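Local coordinates for MdbA protein (Corynebacterium diphtheriae, PDB 5C00) that probably catalyses thiol-disulfide exchange as a DsbA-like oxidoreductase of the thioredoxin clan, a protein essential for viability, pilus assembly, toxin production and virulence, at residues D18-S23 and T115-R120; S54-A59 and E126-Y131; I84-D89 and E163-F168; F139-K144 and K155-G160. One frame throughout, in Å; residues are numbered along the deposited sequence.

Contact 1 of 4, residues D18-S23 and T115-R120; sequences DKESVS and TYWNYR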
loop_
_atom_site.group_PDB
_atom_site.type_symbol
_atom_site.label_atom_id
_atom_site.label_comp_id
_atom_site.label_asym_id
_atom_site.label_seq_id
_atom_site.Cartn_x
_atom_site.Cartn_y
_atom_site.Cartn_z
ATOM N N ASP A 18 -16.947 4.777 2.616
ATOM C CA ASP A 18 -16.482 5.006 3.984
ATOM C C ASP A 18 -14.990 5.443 3.990
ATOM O O ASP A 18 -14.169 4.884 3.239
ATOM C CB ASP A 18 -16.711 3.778 4.834
ATOM C CG ASP A 18 -16.371 4.026 6.293
ATOM O OD1 ASP A 18 -16.684 5.145 6.833
ATOM O OD2 ASP A 18 -15.775 3.116 6.891
ATOM N N LYS A 19 -14.677 6.458 4.806
ATOM C CA LYS A 19 -13.378 7.123 4.838
ATOM C C LYS A 19 -12.900 7.392 6.269
ATOM O O LYS A 19 -13.373 8.351 6.907
ATOM C CB LYS A 19 -13.494 8.451 4.122
ATOM C CG LYS A 19 -12.966 8.502 2.698
ATOM C CD LYS A 19 -11.679 9.347 2.591
ATOM C CE LYS A 19 -11.861 10.660 1.842
ATOM N NZ LYS A 19 -10.542 11.166 1.310
ATOM N N GLU A 20 -11.939 6.591 6.720
ATOM C CA GLU A 20 -11.359 6.693 8.057
ATOM C C GLU A 20 -10.474 7.922 8.084
ATOM O O GLU A 20 -9.783 8.213 7.125
ATOM C CB GLU A 20 -10.552 5.428 8.390
ATOM C CG GLU A 20 -9.576 5.538 9.564
ATOM C CD GLU A 20 -8.790 4.255 9.828
ATOM O OE1 GLU A 20 -8.692 3.375 8.928
ATOM O OE2 GLU A 20 -8.238 4.124 10.945
ATOM N N SER A 21 -10.527 8.653 9.188
ATOM C CA SER A 21 -9.689 9.806 9.402
ATOM C C SER A 21 -8.326 9.295 9.888
ATOM O O SER A 21 -8.299 8.451 10.751
ATOM C CB SER A 21 -10.317 10.640 10.496
ATOM O OG SER A 21 -9.514 11.726 10.832
ATOM N N VAL A 22 -7.231 9.874 9.404
ATOM C CA VAL A 22 -5.892 9.484 9.883
ATOM C C VAL A 22 -5.122 10.767 10.056
ATOM O O VAL A 22 -5.388 11.734 9.356
ATOM C CB VAL A 22 -5.147 8.574 8.887
ATOM C CG1 VAL A 22 -5.871 7.231 8.741
ATOM C CG2 VAL A 22 -4.977 9.261 7.533
ATOM N N SER A 23 -4.232 10.805 11.030
ATOM C CA SER A 23 -3.510 12.039 11.293
ATOM C C SER A 23 -2.043 11.965 10.881
ATOM O O SER A 23 -1.295 12.918 11.135
ATOM C CB SER A 23 -3.591 12.375 12.753
ATOM O OG SER A 23 -3.077 11.293 13.522
ATOM N N THR A 115 -6.746 9.924 1.535
ATOM C CA THR A 115 -7.234 9.184 0.365
ATOM C C THR A 115 -6.424 7.903 0.118
ATOM O O THR A 115 -6.972 6.807 -0.036
ATOM C CB THR A 115 -7.210 10.123 -0.875
ATOM O OG1 THR A 115 -8.107 11.205 -0.613
ATOM C CG2 THR A 115 -7.704 9.418 -2.087
ATOM N N TYR A 116 -5.093 8.034 0.154
ATOM C CA TYR A 116 -4.208 6.895 -0.018
ATOM C C TYR A 116 -4.545 5.791 0.966
ATOM O O TYR A 116 -4.762 4.624 0.594
ATOM C CB TYR A 116 -2.758 7.281 0.148
ATOM C CG TYR A 116 -1.891 6.062 0.159
ATOM C CD1 TYR A 116 -1.638 5.350 -1.016
ATOM C CD2 TYR A 116 -1.423 5.536 1.342
ATOM C CE1 TYR A 116 -0.911 4.181 -0.995
ATOM C CE2 TYR A 116 -0.722 4.354 1.364
ATOM C CZ TYR A 116 -0.487 3.693 0.181
ATOM O OH TYR A 116 0.236 2.554 0.209
ATOM N N TRP A 117 -4.611 6.154 2.231
ATOM C CA TRP A 117 -4.871 5.118 3.229
ATOM C C TRP A 117 -6.191 4.364 2.985
ATOM O O TRP A 117 -6.272 3.125 3.053
ATOM C CB TRP A 117 -4.885 5.769 4.598
ATOM C CG TRP A 117 -5.254 4.822 5.611
ATOM C CD1 TRP A 117 -6.433 4.727 6.220
ATOM C CD2 TRP A 117 -4.446 3.767 6.101
ATOM N NE1 TRP A 117 -6.429 3.671 7.096
ATOM C CE2 TRP A 117 -5.210 3.079 7.054
ATOM C CE3 TRP A 117 -3.127 3.346 5.845
ATOM C CZ2 TRP A 117 -4.726 1.976 7.740
ATOM C CZ3 TRP A 117 -2.639 2.239 6.541
ATOM C CH2 TRP A 117 -3.441 1.586 7.479
ATOM N N ASN A 118 -7.245 5.129 2.725
ATOM C CA ASN A 118 -8.541 4.505 2.492
ATOM C C ASN A 118 -8.617 3.733 1.185
ATOM O O ASN A 118 -9.317 2.729 1.106
ATOM C CB ASN A 118 -9.630 5.561 2.574
ATOM C CG ASN A 118 -9.909 5.957 4.018
ATOM O OD1 ASN A 118 -10.517 5.191 4.773
ATOM N ND2 ASN A 118 -9.380 7.100 4.428
ATOM N N TYR A 119 -7.875 4.192 0.183
ATOM C CA TYR A 119 -7.806 3.528 -1.106
ATOM C C TYR A 119 -7.094 2.206 -0.984
ATOM O O TYR A 119 -7.604 1.181 -1.423
ATOM C CB TYR A 119 -7.108 4.414 -2.102
ATOM C CG TYR A 119 -7.177 3.956 -3.517
ATOM C CD1 TYR A 119 -8.379 3.840 -4.166
ATOM C CD2 TYR A 119 -6.053 3.671 -4.216
ATOM C CE1 TYR A 119 -8.465 3.462 -5.492
ATOM C CE2 TYR A 119 -6.134 3.272 -5.554
ATOM C CZ TYR A 119 -7.326 3.209 -6.197
ATOM O OH TYR A 119 -7.381 2.853 -7.547
ATOM N N ARG A 120 -5.961 2.176 -0.293
ATOM C CA ARG A 120 -5.249 0.913 -0.008
ATOM C C ARG A 120 -6.162 -0.082 0.708
ATOM O O ARG A 120 -6.203 -1.273 0.328
ATOM C CB ARG A 120 -3.993 1.188 0.855
ATOM C CG ARG A 120 -3.360 -0.068 1.466
ATOM C CD ARG A 120 -2.092 0.272 2.247
ATOM N NE ARG A 120 -1.563 -0.924 2.916
ATOM C CZ ARG A 120 -2.007 -1.399 4.091
ATOM N NH1 ARG A 120 -2.998 -0.805 4.721
ATOM N NH2 ARG A 120 -1.484 -2.514 4.636
#
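With chi1 at -75°, CG of N118 is anti to the carbonyl carbon and leaves helix 113-125 on the side of E20; W117 CG, anti to its own N (chi1 175°), leaves it there too. The N118 amide is both donor and acceptor to E20. E20 N donates to N118 OD1 over 2.8 Å, tilted from the carbonyl plane, and N118 ND2 returns a nearly straight bond to E20 O (2.9 Å, 169° at the hydrogen), in the plane of the E20 carbonyl on a lone pair and almost within the N118 amide plane. ND2 also bonds E114 O, one turn back. At the indole rim, W117 NE1 donates to E20 OE1 at 2.9 Å; the oxygen lies in the ring plane but is met from above the carboxylate plane. E20 has two conformers, so this bond is certain only for the one described. V22 CG1 sits over a face of the five-membered ring, 4.0 Å from its centroid, a CH-pi contact. K19 crosses N118 with CD 3.7 Å from ND2, and its NZ finds L146 O. The paired amide bonds resemble the pairing a neighbouring strand would offer E20, which implies that this irregular N-terminal segment is held by directional polar contacts as well as packing.

Contact 2 of 4, residues S54-A59 and E126-Y131; sequences SCPHCA and EQKNIY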
loop_
_atom_site.group_PDB
_atom_site.type_symbol
_atom_site.label_atom_id
_atom_site.label_comp_id
_atom_site.label_asym_id
_atom_site.label_seq_id
_atom_site.Cartn_x
_atom_site.Cartn_y
_atom_site.Cartn_z
ATOM N N SER A 54 -2.551 -8.431 -4.851
ATOM C CA SER A 54 -3.287 -9.639 -5.206
ATOM C C SER A 54 -3.123 -10.750 -4.168
ATOM O O SER A 54 -3.560 -11.875 -4.400
ATOM C CB SER A 54 -2.862 -10.158 -6.573
ATOM O OG SER A 54 -3.086 -9.139 -7.531
ATOM N N CYS A 55 -2.479 -10.444 -3.059
ATOM C CA CYS A 55 -2.153 -11.440 -2.040
ATOM C C CYS A 55 -3.252 -11.555 -0.967
ATOM O O CYS A 55 -3.483 -10.622 -0.218
ATOM C CB CYS A 55 -0.820 -11.032 -1.445
ATOM S SG CYS A 55 -0.326 -11.980 -0.021
ATOM N N PRO A 56 -3.935 -12.712 -0.897
ATOM C CA PRO A 56 -5.050 -12.831 0.045
ATOM C C PRO A 56 -4.591 -12.774 1.482
ATOM O O PRO A 56 -5.288 -12.229 2.323
ATOM C CB PRO A 56 -5.695 -14.203 -0.263
ATOM C CG PRO A 56 -4.859 -14.831 -1.312
ATOM C CD PRO A 56 -3.867 -13.829 -1.851
ATOM N N HIS A 57 -3.409 -13.305 1.776
ATOM C CA HIS A 57 -2.950 -13.283 3.147
ATOM C C HIS A 57 -2.451 -11.889 3.541
ATOM O O HIS A 57 -2.441 -11.568 4.702
ATOM C CB HIS A 57 -1.939 -14.398 3.442
ATOM C CG HIS A 57 -2.547 -15.770 3.439
ATOM N ND1 HIS A 57 -1.853 -16.898 3.049
ATOM C CD2 HIS A 57 -3.798 -16.185 3.752
ATOM C CE1 HIS A 57 -2.651 -17.952 3.123
ATOM N NE2 HIS A 57 -3.841 -17.545 3.544
ATOM N N CYS A 58 -2.107 -11.035 2.568
ATOM C CA CYS A 58 -1.807 -9.621 2.863
ATOM C C CYS A 58 -3.071 -8.902 3.274
ATOM O O CYS A 58 -3.074 -8.156 4.229
ATOM C CB CYS A 58 -1.250 -8.853 1.646
ATOM S SG CYS A 58 0.424 -9.330 1.201
ATOM N N ALA A 59 -4.178 -9.204 2.602
ATOM C CA ALA A 59 -5.467 -8.634 3.016
ATOM C C ALA A 59 -5.852 -9.131 4.407
ATOM O O ALA A 59 -6.292 -8.376 5.265
ATOM C CB ALA A 59 -6.507 -8.986 2.017
ATOM N N GLU A 126 -11.476 -5.561 -0.916
ATOM C CA GLU A 126 -12.243 -6.090 -2.048
ATOM C C GLU A 126 -11.451 -6.938 -3.059
ATOM O O GLU A 126 -11.926 -7.262 -4.157
ATOM C CB GLU A 126 -12.967 -4.952 -2.706
ATOM C CG GLU A 126 -13.960 -4.253 -1.771
ATOM C CD GLU A 126 -15.085 -5.133 -1.264
ATOM O OE1 GLU A 126 -15.210 -6.332 -1.650
ATOM O OE2 GLU A 126 -15.913 -4.586 -0.462
ATOM N N GLN A 127 -10.256 -7.310 -2.678
ATOM C CA GLN A 127 -9.335 -7.964 -3.557
ATOM C C GLN A 127 -9.975 -9.045 -4.370
ATOM O O GLN A 127 -9.802 -9.133 -5.593
ATOM C CB GLN A 127 -8.255 -8.580 -2.666
ATOM C CG GLN A 127 -7.197 -9.306 -3.380
ATOM C CD GLN A 127 -6.198 -9.850 -2.383
ATOM O OE1 GLN A 127 -6.243 -11.024 -2.076
ATOM N NE2 GLN A 127 -5.361 -8.973 -1.793
ATOM N N LYS A 128 -10.744 -9.902 -3.713
ATOM C CA LYS A 128 -11.372 -11.022 -4.429
ATOM C C LYS A 128 -12.390 -10.646 -5.477
ATOM O O LYS A 128 -12.559 -11.379 -6.433
ATOM C CB LYS A 128 -11.919 -12.057 -3.437
ATOM C CG LYS A 128 -10.864 -13.070 -2.998
ATOM C CD LYS A 128 -9.427 -12.510 -2.873
ATOM C CE LYS A 128 -8.346 -13.463 -3.391
ATOM N NZ LYS A 128 -7.189 -12.776 -4.074
ATOM N N ASN A 129 -13.054 -9.499 -5.332
ATOM C CA ASN A 129 -14.013 -8.963 -6.319
ATOM C C ASN A 129 -13.401 -8.112 -7.430
ATOM O O ASN A 129 -13.977 -7.930 -8.493
ATOM C CB ASN A 129 -15.075 -8.145 -5.565
ATOM C CG ASN A 129 -15.832 -8.993 -4.594
ATOM O OD1 ASN A 129 -16.333 -10.041 -4.980
ATOM N ND2 ASN A 129 -15.822 -8.618 -3.304
ATOM N N ILE A 130 -12.227 -7.599 -7.176
ATOM C CA ILE A 130 -11.523 -6.735 -8.072
ATOM C C ILE A 130 -10.705 -7.577 -9.036
ATOM O O ILE A 130 -10.606 -7.282 -10.219
ATOM C CB ILE A 130 -10.554 -5.868 -7.254
ATOM C CG1 ILE A 130 -11.313 -4.783 -6.532
ATOM C CG2 ILE A 130 -9.435 -5.231 -8.118
ATOM C CD1 ILE A 130 -10.468 -4.065 -5.502
ATOM N N TYR A 131 -10.098 -8.617 -8.491
ATOM C CA TYR A 131 -9.039 -9.372 -9.156
ATOM C C TYR A 131 -9.520 -9.905 -10.520
ATOM O O TYR A 131 -10.430 -10.721 -10.600
ATOM C CB TYR A 131 -8.595 -10.535 -8.254
ATOM C CG TYR A 131 -7.404 -11.265 -8.838
ATOM C CD1 TYR A 131 -6.128 -10.760 -8.686
ATOM C CD2 TYR A 131 -7.577 -12.429 -9.601
ATOM C CE1 TYR A 131 -5.027 -11.387 -9.265
ATOM C CE2 TYR A 131 -6.482 -13.071 -10.189
ATOM C CZ TYR A 131 -5.209 -12.520 -10.020
ATOM O OH TYR A 131 -4.119 -13.142 -10.573
#
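Q127 spans the gap to C55 and P56 with an extended chain: CB leaves the first turn of helix 127-130 with CG anti to the backbone N (chi1 -180°), and CG passes straight on to the amide. CD arrives 3.6 Å from C55 O. NE2 donates to that oxygen at 3.0 Å, from well above the carbonyl plane (76° out of it), and makes a weaker bond to F53 O. C55 is the N-cap of helix 56-74, and its O also accepts from A59 N. C55-P-H-C58 matches the thioredoxin-type CxxC at a helix start, probably the redox pair, and the two sulfurs are modelled as free thiols. OE1, the other branch, lies 3.0 Å from P56 CA and close to P56 N, which has no hydrogen to offer; K128 NZ, brought back by a bent lysine chain, donates to Q127 OE1 at 2.8 Å. Elsewhere in the contact, S54 OG stands in the plane of the Y131 ring at its edge, 3.4 Å from CE1, while bonding to S97 and N96 of helix 96-109.

Contact 3 of 4, residues I84-D89 and E163-F168; sequences ILNFLD and EDFRKF
The F165 ring meets segment 84-89 by its edge: in or near the ring plane lie I84 CG2, L85 O and N86 CB, grouped around CE1, CZ and CE2. I84 CG2 is 3.7 Å from F165 CE1, the two side chains crossing at about a right angle. On the adjoining part of the rim N86 CB is 3.8 Å from F165 CE2, where the side chains slide past each other in opposite directions with amide and ring planes 73° apart. N86 takes the crowded position, CG between backbone N and carbonyl carbon (chi1 67°), and its ND2 bonds to T98 OG1. T98, A102 and L105 of helix 96-109 also pack on F165, which therefore fills a junction of strand end and two helices. The backbones are joined through a water that donates to I84 O at 2.9 Å and, at a longer 3.3 Å, to F165 O. R166 bonds to D93 O, tying the helix to the loop that follows the strand. Since the chain between these segments has 51 helical residues and no strand, the arrangement closes a helical insertion after strand 78-85 of a thioredoxin fold, as in the DsbA family.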
loop_
_atom_site.group_PDB
_atom_site.type_symbol
_atom_site.label_atom_id
_atom_site.label_comp_id
_atom_site.label_asym_id
_atom_site.label_seq_id
_atom_site.Cartn_x
_atom_site.Cartn_y
_atom_site.Cartn_z
ATOM N N ILE A 84 5.801 -2.222 -1.871
ATOM C CA ILE A 84 4.842 -2.937 -2.672
ATOM C C ILE A 84 5.458 -3.740 -3.801
ATOM O O ILE A 84 6.332 -3.291 -4.552
ATOM C CB ILE A 84 3.712 -2.011 -3.216
ATOM C CG1 ILE A 84 3.154 -1.088 -2.113
ATOM C CG2 ILE A 84 2.619 -2.868 -3.817
ATOM C CD1 ILE A 84 2.735 -1.798 -0.864
ATOM N N LEU A 85 5.000 -4.983 -3.904
ATOM C CA LEU A 85 5.501 -5.932 -4.860
ATOM C C LEU A 85 4.453 -6.210 -5.949
ATOM O O LEU A 85 3.280 -5.890 -5.776
ATOM C CB LEU A 85 5.828 -7.233 -4.145
ATOM C CG LEU A 85 6.821 -7.169 -2.986
ATOM C CD1 LEU A 85 6.820 -8.450 -2.239
ATOM C CD2 LEU A 85 8.223 -6.854 -3.500
ATOM N N ASN A 86 4.876 -6.807 -7.070
ATOM C CA ASN A 86 3.949 -7.283 -8.096
ATOM C C ASN A 86 4.274 -8.725 -8.547
ATOM O O ASN A 86 3.947 -9.141 -9.662
ATOM C CB ASN A 86 3.852 -6.330 -9.298
ATOM C CG ASN A 86 5.126 -6.251 -10.100
ATOM O OD1 ASN A 86 6.090 -6.885 -9.727
ATOM N ND2 ASN A 86 5.144 -5.434 -11.197
ATOM N N PHE A 87 4.919 -9.476 -7.665
ATOM C CA PHE A 87 5.372 -10.847 -7.968
ATOM C C PHE A 87 4.210 -11.770 -8.286
ATOM O O PHE A 87 4.359 -12.738 -9.051
ATOM C CB PHE A 87 6.251 -11.388 -6.806
ATOM C CG PHE A 87 5.502 -11.795 -5.571
ATOM C CD1 PHE A 87 5.077 -10.868 -4.652
ATOM C CD2 PHE A 87 5.281 -13.138 -5.294
ATOM C CE1 PHE A 87 4.386 -11.240 -3.515
ATOM C CE2 PHE A 87 4.583 -13.533 -4.165
ATOM C CZ PHE A 87 4.131 -12.605 -3.264
ATOM N N LEU A 88 3.028 -11.504 -7.720
ATOM C CA LEU A 88 1.864 -12.321 -8.034
ATOM C C LEU A 88 1.324 -12.185 -9.457
ATOM O O LEU A 88 0.491 -12.993 -9.894
ATOM C CB LEU A 88 0.760 -12.126 -6.990
ATOM C CG LEU A 88 1.138 -12.624 -5.588
ATOM C CD1 LEU A 88 0.027 -12.287 -4.610
ATOM C CD2 LEU A 88 1.391 -14.122 -5.566
ATOM N N ASP A 89 1.798 -11.200 -10.209
ATOM C CA ASP A 89 1.479 -11.139 -11.626
ATOM C C ASP A 89 2.325 -12.145 -12.460
ATOM O O ASP A 89 2.282 -12.098 -13.681
ATOM C CB ASP A 89 1.634 -9.696 -12.140
ATOM C CG ASP A 89 0.463 -8.798 -11.750
ATOM O OD1 ASP A 89 -0.583 -9.306 -11.213
ATOM O OD2 ASP A 89 0.627 -7.557 -11.918
ATOM N N GLU A 163 5.287 2.767 -14.720
ATOM C CA GLU A 163 6.694 2.573 -14.940
ATOM C C GLU A 163 7.470 2.680 -13.621
ATOM O O GLU A 163 8.333 1.867 -13.336
ATOM C CB GLU A 163 7.202 3.563 -16.005
ATOM C CG GLU A 163 6.598 3.354 -17.408
ATOM C CD GLU A 163 5.157 3.899 -17.582
ATOM O OE1 GLU A 163 4.609 4.626 -16.685
ATOM O OE2 GLU A 163 4.555 3.591 -18.653
ATOM N N ASP A 164 7.199 3.702 -12.827
ATOM C CA ASP A 164 7.860 3.810 -11.533
ATOM C C ASP A 164 7.428 2.743 -10.538
ATOM O O ASP A 164 8.255 2.173 -9.793
ATOM C CB ASP A 164 7.685 5.179 -10.953
ATOM C CG ASP A 164 8.710 6.160 -11.487
ATOM O OD1 ASP A 164 9.684 5.729 -12.079
ATOM O OD2 ASP A 164 8.525 7.357 -11.304
ATOM N N PHE A 165 6.165 2.386 -10.565
ATOM C CA PHE A 165 5.733 1.283 -9.727
ATOM C C PHE A 165 6.540 -0.011 -10.019
ATOM O O PHE A 165 6.973 -0.678 -9.115
ATOM C CB PHE A 165 4.274 0.982 -9.926
ATOM C CG PHE A 165 3.852 -0.211 -9.159
ATOM C CD1 PHE A 165 3.535 -0.083 -7.803
ATOM C CD2 PHE A 165 3.793 -1.419 -9.755
ATOM C CE1 PHE A 165 3.212 -1.196 -7.064
ATOM C CE2 PHE A 165 3.441 -2.528 -9.027
ATOM C CZ PHE A 165 3.175 -2.404 -7.680
ATOM N N ARG A 166 6.682 -0.351 -11.292
ATOM C CA ARG A 166 7.477 -1.539 -11.687
ATOM C C ARG A 166 8.926 -1.422 -11.219
ATOM O O ARG A 166 9.504 -2.388 -10.762
ATOM C CB ARG A 166 7.474 -1.674 -13.195
ATOM C CG ARG A 166 6.150 -2.052 -13.809
ATOM C CD ARG A 166 6.188 -1.896 -15.335
ATOM N NE ARG A 166 4.822 -2.116 -15.852
ATOM C CZ ARG A 166 4.179 -1.382 -16.737
ATOM N NH1 ARG A 166 4.743 -0.314 -17.314
ATOM N NH2 ARG A 166 2.937 -1.744 -17.071
ATOM N N LYS A 167 9.536 -0.247 -11.378
ATOM C CA LYS A 167 10.907 -0.041 -10.888
ATOM C C LYS A 167 10.974 -0.249 -9.376
ATOM O O LYS A 167 11.907 -0.932 -8.859
ATOM C CB LYS A 167 11.414 1.344 -11.300
ATOM C CG LYS A 167 12.504 1.975 -10.450
ATOM C CD LYS A 167 12.919 3.313 -11.081
ATOM C CE LYS A 167 13.219 4.393 -10.053
ATOM N NZ LYS A 167 12.405 5.638 -10.277
ATOM N N PHE A 168 9.985 0.296 -8.654
ATOM C CA PHE A 168 9.913 0.099 -7.203
ATOM C C PHE A 168 9.692 -1.370 -6.837
ATOM O O PHE A 168 10.298 -1.900 -5.891
ATOM C CB PHE A 168 8.788 0.912 -6.597
ATOM C CG PHE A 168 9.015 2.400 -6.615
ATOM C CD1 PHE A 168 10.155 2.958 -7.196
ATOM C CD2 PHE A 168 8.058 3.238 -6.096
ATOM C CE1 PHE A 168 10.314 4.328 -7.212
ATOM C CE2 PHE A 168 8.218 4.598 -6.106
ATOM C CZ PHE A 168 9.347 5.140 -6.690
HETATM O O HOH W 1 6.214 -0.778 -5.934
#

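Contact 4 of 4, residues F139-K144 and K155-G160; sequences FADVAK and KIREGG
The charged part of the contact is an end-on grip in which both terminal nitrogens of R157 hold a single oxygen of D141. R157 NH2 donates to D141 OD1 at 2.7 Å, nearly along the C-O axis, and NH1 reaches the same atom at 3.1 Å from the anti side, tilted out of the carboxylate plane. That oxygen lies close to the guanidinium plane, yet the carboxylate plane is turned 77° from it, so this is not a coplanar bidentate pair using both carboxylate oxygens. NH1 has a second acceptor in N137 OD1, and D141 OD2 accepts from H9 N and Q10 N. Several donors on one carboxylate should favour its charged form.

Apolar contacts fill in beside the salt bridge. R157 CG is anti to the carbonyl carbon (chi1 -68°) and 3.5 Å from A140 CB; the chain then runs extended to NE, and A140 CB lies 3.7 Å above the guanidinium plane, over its centre. I156 spreads over both alanines: CG2 is 3.6 Å from A140 CB, and CD1 is 3.6 Å from A143 CB. The small residues let the backbones come close, with the CA atoms of A140 and I156 5.3 Å apart.

Backbone bonds end the second helix in a Schellman motif, with G159 at positive phi and G160 N bonded to K155 O. Helix 136-145 thus packs on helix 150-158 through A140 and A143, while F139 reaches helix 96-109, V142 faces helix 113-125, and the N-terminal residues H9 and Q10 join at D141.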
loop_
_atom_site.group_PDB
_atom_site.type_symbol
_atom_site.label_atom_id
_atom_site.label_comp_id
_atom_site.label_asym_id
_atom_site.label_seq_id
_atom_site.Cartn_x
_atom_site.Cartn_y
_atom_site.Cartn_z
ATOM N N PHE A 139 -9.976 1.296 -11.411
ATOM C CA PHE A 139 -9.143 1.811 -10.339
ATOM C C PHE A 139 -9.227 3.338 -10.239
ATOM O O PHE A 139 -9.220 3.925 -9.134
ATOM C CB PHE A 139 -7.708 1.347 -10.529
ATOM C CG PHE A 139 -7.526 -0.124 -10.268
ATOM C CD1 PHE A 139 -7.461 -0.592 -8.970
ATOM C CD2 PHE A 139 -7.420 -1.032 -11.298
ATOM C CE1 PHE A 139 -7.308 -1.945 -8.707
ATOM C CE2 PHE A 139 -7.253 -2.391 -11.050
ATOM C CZ PHE A 139 -7.175 -2.844 -9.751
ATOM N N ALA A 140 -9.271 4.004 -11.377
ATOM C CA ALA A 140 -9.334 5.471 -11.375
ATOM C C ALA A 140 -10.653 6.010 -10.829
ATOM O O ALA A 140 -10.665 6.963 -10.069
ATOM C CB ALA A 140 -9.096 6.004 -12.772
ATOM N N ASP A 141 -11.761 5.392 -11.210
ATOM C CA ASP A 141 -13.073 5.891 -10.778
ATOM C C ASP A 141 -13.091 5.815 -9.244
ATOM O O ASP A 141 -13.622 6.697 -8.563
ATOM C CB ASP A 141 -14.212 5.057 -11.327
ATOM C CG ASP A 141 -14.696 5.507 -12.706
ATOM O OD1 ASP A 141 -14.002 6.263 -13.430
ATOM O OD2 ASP A 141 -15.831 5.083 -13.053
ATOM N N VAL A 142 -12.593 4.699 -8.703
ATOM C CA VAL A 142 -12.657 4.472 -7.275
ATOM C C VAL A 142 -11.773 5.454 -6.515
ATOM O O VAL A 142 -12.175 5.994 -5.473
ATOM C CB VAL A 142 -12.363 3.004 -6.894
ATOM C CG1 VAL A 142 -12.289 2.844 -5.381
ATOM C CG2 VAL A 142 -13.478 2.140 -7.419
ATOM N N ALA A 143 -10.562 5.705 -7.025
ATOM C CA ALA A 143 -9.721 6.720 -6.476
ATOM C C ALA A 143 -10.433 8.078 -6.423
ATOM O O ALA A 143 -10.339 8.784 -5.416
ATOM C CB ALA A 143 -8.420 6.833 -7.288
ATOM N N LYS A 144 -11.044 8.477 -7.518
ATOM C CA LYS A 144 -11.751 9.771 -7.573
ATOM C C LYS A 144 -12.855 9.811 -6.515
ATOM O O LYS A 144 -13.028 10.809 -5.792
ATOM C CB LYS A 144 -12.336 9.954 -8.955
ATOM C CG LYS A 144 -13.221 11.169 -9.118
ATOM C CD LYS A 144 -12.376 12.414 -9.108
ATOM C CE LYS A 144 -13.250 13.656 -9.240
ATOM N NZ LYS A 144 -13.693 14.097 -7.909
ATOM N N LYS A 155 -4.110 10.379 -14.352
ATOM C CA LYS A 155 -2.878 9.627 -14.324
ATOM C C LYS A 155 -3.145 8.114 -14.177
ATOM O O LYS A 155 -2.532 7.298 -14.852
ATOM C CB LYS A 155 -2.031 10.141 -13.172
ATOM C CG LYS A 155 -0.782 9.350 -12.871
ATOM C CD LYS A 155 0.010 10.018 -11.769
ATOM C CE LYS A 155 0.220 11.507 -12.011
ATOM N NZ LYS A 155 1.406 11.960 -11.255
ATOM N N ILE A 156 -4.072 7.736 -13.290
ATOM C CA ILE A 156 -4.392 6.342 -13.134
ATOM C C ILE A 156 -4.981 5.743 -14.445
ATOM O O ILE A 156 -4.632 4.627 -14.858
ATOM C CB ILE A 156 -5.376 6.137 -11.958
ATOM C CG1 ILE A 156 -4.659 6.569 -10.658
ATOM C CG2 ILE A 156 -5.870 4.677 -11.935
ATOM C CD1 ILE A 156 -5.452 6.485 -9.383
ATOM N N ARG A 157 -5.882 6.474 -15.076
ATOM C CA ARG A 157 -6.463 6.035 -16.348
ATOM C C ARG A 157 -5.410 5.792 -17.415
ATOM O O ARG A 157 -5.569 4.892 -18.216
ATOM C CB ARG A 157 -7.432 7.093 -16.882
ATOM C CG ARG A 157 -8.659 7.235 -16.043
ATOM C CD ARG A 157 -9.741 8.078 -16.705
ATOM N NE ARG A 157 -10.638 8.554 -15.685
ATOM C CZ ARG A 157 -11.516 7.772 -15.037
ATOM N NH1 ARG A 157 -11.649 6.505 -15.373
ATOM N NH2 ARG A 157 -12.260 8.261 -14.046
ATOM N N GLU A 158 -4.354 6.595 -17.421
ATOM C CA GLU A 158 -3.277 6.512 -18.391
ATOM C C GLU A 158 -2.141 5.644 -17.944
ATOM O O GLU A 158 -1.189 5.453 -18.688
ATOM C CB GLU A 158 -2.728 7.931 -18.680
ATOM C CG GLU A 158 -3.653 8.795 -19.518
ATOM C CD GLU A 158 -3.409 10.295 -19.346
ATOM O OE1 GLU A 158 -2.442 10.676 -18.641
ATOM O OE2 GLU A 158 -4.188 11.102 -19.899
ATOM N N GLY A 159 -2.214 5.088 -16.744
ATOM C CA GLY A 159 -1.125 4.253 -16.201
ATOM C C GLY A 159 0.164 5.006 -15.960
ATOM O O GLY A 159 1.277 4.429 -16.063
ATOM N N GLY A 160 0.021 6.291 -15.647
ATOM C CA GLY A 160 1.160 7.172 -15.436
ATOM C C GLY A 160 2.159 6.792 -14.359
ATOM O O GLY A 160 3.337 7.139 -14.488
#

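Overall arrangement
The contacts link a six-stranded thioredoxin-type sheet, the N-terminal segment and a helical insertion running from helix 96-109 to helix 150-158. Contacts 1, 2 and 3 alternate along the chain, each pairing an earlier segment with one in or just beyond the insertion; contact 4 falls wholly within it, between the two segments of contact 3. Contacts 2 and 3, with centres about 16 Å apart, touch where L88 packs on S54 and C55. Y119 OH, probably hydrogen-bonded to F139 O, links contacts 1 and 4, and I130 carries contact 2 to the same phenylalanine. This is consistent with the redox motif lying between the two parts of the fold, as in DsbA-like proteins.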